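Long-range contact in chymotrypsin-like serine protease (Equine arteritis virus, PDB 1MBM), which probably cleaves the viral replicase polyprotein as a chymotrypsin-like serine proteinase with an alpha/beta C-terminal extension: residues N23-V28 and E62-Q67. Residues are numbered along the deposited sequence; the frame is centred on the assembly and turned at random.
Sequences NNEVVV and EAVTTQ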
ATOM      1  N   ASN A  23      19.372  -4.732   8.523  1.00 12.76           N
ATOM      2  CA  ASN A  23      20.375  -5.215   9.488  1.00 11.74           C
ATOM      3  C   ASN A  23      20.693  -6.716   9.430  1.00 12.28           C
ATOM      4  O   ASN A  23      20.515  -7.441  10.424  1.00 11.06           O
ATOM      5  CB  ASN A  23      19.957  -4.845  10.912  1.00 12.43           C
ATOM      6  CG  ASN A  23      19.670  -3.370  11.066  1.00 13.30           C
ATOM      7  OD1 ASN A  23      20.353  -2.537  10.481  1.00 11.37           O
ATOM      8  ND2 ASN A  23      18.648  -3.039  11.849  1.00 10.33           N
ATOM      9  N   ASN A  24      21.136  -7.176   8.264  1.00  9.71           N
ATOM     10  CA  ASN A  24      21.521  -8.576   8.055  1.00 13.16           C
ATOM     11  C   ASN A  24      20.376  -9.590   8.135  1.00 13.81           C
ATOM     12  O   ASN A  24      20.603 -10.797   8.226  1.00 16.35           O
ATOM     13  CB  ASN A  24      22.669  -8.979   8.987  1.00 17.39           C
ATOM     14  CG  ASN A  24      23.534 -10.067   8.399  1.00 21.26           C
ATOM     15  OD1 ASN A  24      24.144  -9.885   7.346  1.00 27.67           O
ATOM     16  ND2 ASN A  24      23.587 -11.213   9.072  1.00 25.31           N
ATOM     17  N   GLU A  25      19.142  -9.105   8.130  1.00  9.85           N
ATOM     18  CA  GLU A  25      18.007 -10.011   8.098  1.00 13.31           C
ATOM     19  C   GLU A  25      17.178  -9.700   6.861  1.00 10.81           C
ATOM     20  O   GLU A  25      17.277  -8.605   6.289  1.00  9.02           O
ATOM     21  CB  GLU A  25      17.181  -9.939   9.394  1.00 13.65           C
ATOM     22  CG  GLU A  25      16.151  -8.824   9.457  1.00 23.66           C
ATOM     23  CD  GLU A  25      15.726  -8.500  10.881  1.00 31.46           C
ATOM     24  OE1 GLU A  25      15.645  -9.439  11.711  1.00 32.11           O
ATOM     25  OE2 GLU A  25      15.475  -7.308  11.172  1.00 25.79           O
ATOM     26  N   VAL A  26      16.408 -10.689   6.419  1.00 10.44           N
ATOM     27  CA  VAL A  26      15.528 -10.529   5.273  1.00  5.59           C
ATOM     28  C   VAL A  26      14.125 -10.363   5.831  1.00  7.04           C
ATOM     29  O   VAL A  26      13.669 -11.185   6.627  1.00  5.64           O
ATOM     30  CB  VAL A  26      15.635 -11.738   4.328  1.00  6.53           C
ATOM     31  CG1 VAL A  26      14.515 -11.729   3.298  1.00  9.38           C
ATOM     32  CG2 VAL A  26      16.997 -11.742   3.649  1.00  3.86           C
ATOM     33  N   VAL A  27      13.458  -9.276   5.452  1.00  4.75           N
ATOM     34  CA  VAL A  27      12.155  -8.944   6.010  1.00  7.59           C
ATOM     35  C   VAL A  27      11.033  -9.116   4.995  1.00  7.72           C
ATOM     36  O   VAL A  27      11.142  -8.667   3.853  1.00  9.02           O
ATOM     37  CB  VAL A  27      12.134  -7.491   6.524  1.00  8.11           C
ATOM     38  CG1 VAL A  27      10.804  -7.178   7.212  1.00 10.88           C
ATOM     39  CG2 VAL A  27      13.292  -7.253   7.473  1.00  9.13           C
ATOM     40  N   VAL A  28       9.955  -9.758   5.420  1.00  6.76           N
ATOM     41  CA  VAL A  28       8.806  -9.986   4.551  1.00  7.49           C
ATOM     42  C   VAL A  28       7.558  -9.319   5.134  1.00  5.51           C
ATOM     43  O   VAL A  28       7.135  -9.652   6.229  1.00  5.70           O
ATOM     44  CB  VAL A  28       8.560 -11.509   4.366  1.00  9.25           C
ATOM     45  CG1 VAL A  28       7.310 -11.773   3.500  1.00  7.33           C
ATOM     46  CG2 VAL A  28       9.803 -12.191   3.772  1.00  6.56           C
ATOM     47  N   GLU A  62       4.683  -8.673   9.762  1.00  9.41           N
ATOM     48  CA  GLU A  62       6.088  -8.728   9.381  1.00  6.15           C
ATOM     49  C   GLU A  62       6.748 -10.036   9.796  1.00  8.12           C
ATOM     50  O   GLU A  62       6.645 -10.451  10.960  1.00  4.67           O
ATOM     51  CB  GLU A  62       6.845  -7.550  10.025  1.00  6.35           C
ATOM     52  CG  GLU A  62       8.364  -7.658   9.986  1.00  6.21           C
ATOM     53  CD  GLU A  62       9.038  -6.515  10.745  1.00  9.61           C
ATOM     54  OE1 GLU A  62       8.833  -5.350  10.376  1.00  8.11           O
ATOM     55  OE2 GLU A  62       9.757  -6.780  11.718  1.00  9.63           O
ATOM     56  N   ALA A  63       7.440 -10.666   8.847  1.00  6.72           N
ATOM     57  CA  ALA A  63       8.231 -11.866   9.121  1.00  6.77           C
ATOM     58  C   ALA A  63       9.690 -11.577   8.841  1.00  8.26           C
ATOM     59  O   ALA A  63      10.015 -10.702   8.032  1.00  8.00           O
ATOM     60  CB  ALA A  63       7.778 -13.029   8.237  1.00  5.45           C
ATOM     61  N   VAL A  64      10.570 -12.307   9.514  1.00  8.91           N
ATOM     62  CA  VAL A  64      11.997 -12.195   9.257  1.00 12.16           C
ATOM     63  C   VAL A  64      12.561 -13.566   8.908  1.00 13.22           C
ATOM     64  O   VAL A  64      12.065 -14.599   9.374  1.00 14.10           O
ATOM     65  CB  VAL A  64      12.791 -11.570  10.431  1.00 13.26           C
ATOM     66  CG1 VAL A  64      12.306 -10.158  10.716  1.00 14.55           C
ATOM     67  CG2 VAL A  64      12.720 -12.444  11.679  1.00 15.39           C
ATOM     68  N   THR A  65      13.555 -13.570   8.032  1.00  9.17           N
ATOM     69  CA  THR A  65      14.246 -14.788   7.643  1.00 10.00           C
ATOM     70  C   THR A  65      15.663 -14.376   7.272  1.00  9.89           C
ATOM     71  O   THR A  65      16.076 -13.265   7.598  1.00 10.42           O
ATOM     72  CB  THR A  65      13.487 -15.571   6.514  1.00  9.07           C
ATOM     73  OG1 THR A  65      14.286 -16.666   6.070  1.00 12.85           O
ATOM     74  CG2 THR A  65      13.308 -14.747   5.259  1.00  7.33           C
ATOM     75  N   THR A  66      16.427 -15.261   6.648  1.00 11.76           N
ATOM     76  CA  THR A  66      17.814 -14.939   6.322  1.00 12.99           C
ATOM     77  C   THR A  66      18.086 -15.059   4.829  1.00 13.87           C
ATOM     78  O   THR A  66      17.256 -15.583   4.070  1.00 11.21           O
ATOM     79  CB  THR A  66      18.799 -15.848   7.096  1.00 15.56           C
ATOM     80  OG1 THR A  66      18.459 -17.223   6.878  1.00 16.48           O
ATOM     81  CG2 THR A  66      18.654 -15.673   8.609  1.00 13.69           C
ATOM     82  N   GLN A  67      19.263 -14.578   4.424  1.00 13.23           N
ATOM     83  CA  GLN A  67      19.702 -14.636   3.035  1.00 12.80           C
ATOM     84  C   GLN A  67      19.856 -16.073   2.543  1.00 13.10           C
ATOM     85  O   GLN A  67      19.649 -16.349   1.372  1.00 12.80           O
ATOM     86  CB  GLN A  67      21.024 -13.876   2.849  1.00 14.57           C
ATOM     87  CG  GLN A  67      20.886 -12.360   2.740  1.00 17.15           C
ATOM     88  CD  GLN A  67      20.279 -11.924   1.419  1.00 20.44           C
ATOM     89  OE1 GLN A  67      20.375 -12.640   0.414  1.00 18.72           O
ATOM     90  NE2 GLN A  67      19.655 -10.749   1.410  1.00 15.96           N
TER
HETATM   91  O   HOH W   1      20.490 -12.858   6.214  1.00 36.63           O
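In the N-terminal six-stranded antiparallel barrel of this chymotrypsin-like proteinase, residues 25-28 and 62-65 run side by side as neighbouring strands. Val26 with Thr65 and Val28 with Ala63 are hydrogen-bonded pairs, with the non-hydrogen-bonded pair Val27 and Val64 between them. The Val28 N to Ala63 O bond is nearly straight (176°). Val26 N, by contrast, meets Thr65 O well above the carbonyl plane. Beyond the Val26 and Thr65 pair the two chains separate, and a water donates to Asn24 O and accepts from Gln67 N, the water oxygen lying 2.8 Å from that nitrogen.

Val26, buried, suits its place because its two methyls branch at CB and reach different neighbours. Its CB rests 3.6 Å from Thr65 O. CG1, anti to the backbone N (chi1 168°), lies alongside the Thr65 methyl CG2 at 3.8 Å. CG2, beside the backbone N, turns to the departing chain and touches Thr66 C and, at 3.6 Å, Gln67 NE2; the Gln67 side chain, bent at chi2, crosses it at about a right angle. Leu70 and Val19 also touch Val26, completing a largely apolar setting, while the small Ala63 packs its CB against Val28 CB and touches Leu52 and Phe54 of strand 48-57.

On the other face, both glutamate carboxylates form salt bridges to Arg22, which probably offsets the repulsion between them. Glu62, extended with CG anti to its N, sets that CG 3.7 Å from Val27 CG1, whereas Glu25 crosses Val64 obliquely and meets it with its carboxylate end, OE1 lying 3.6 Å from Val64 CG1.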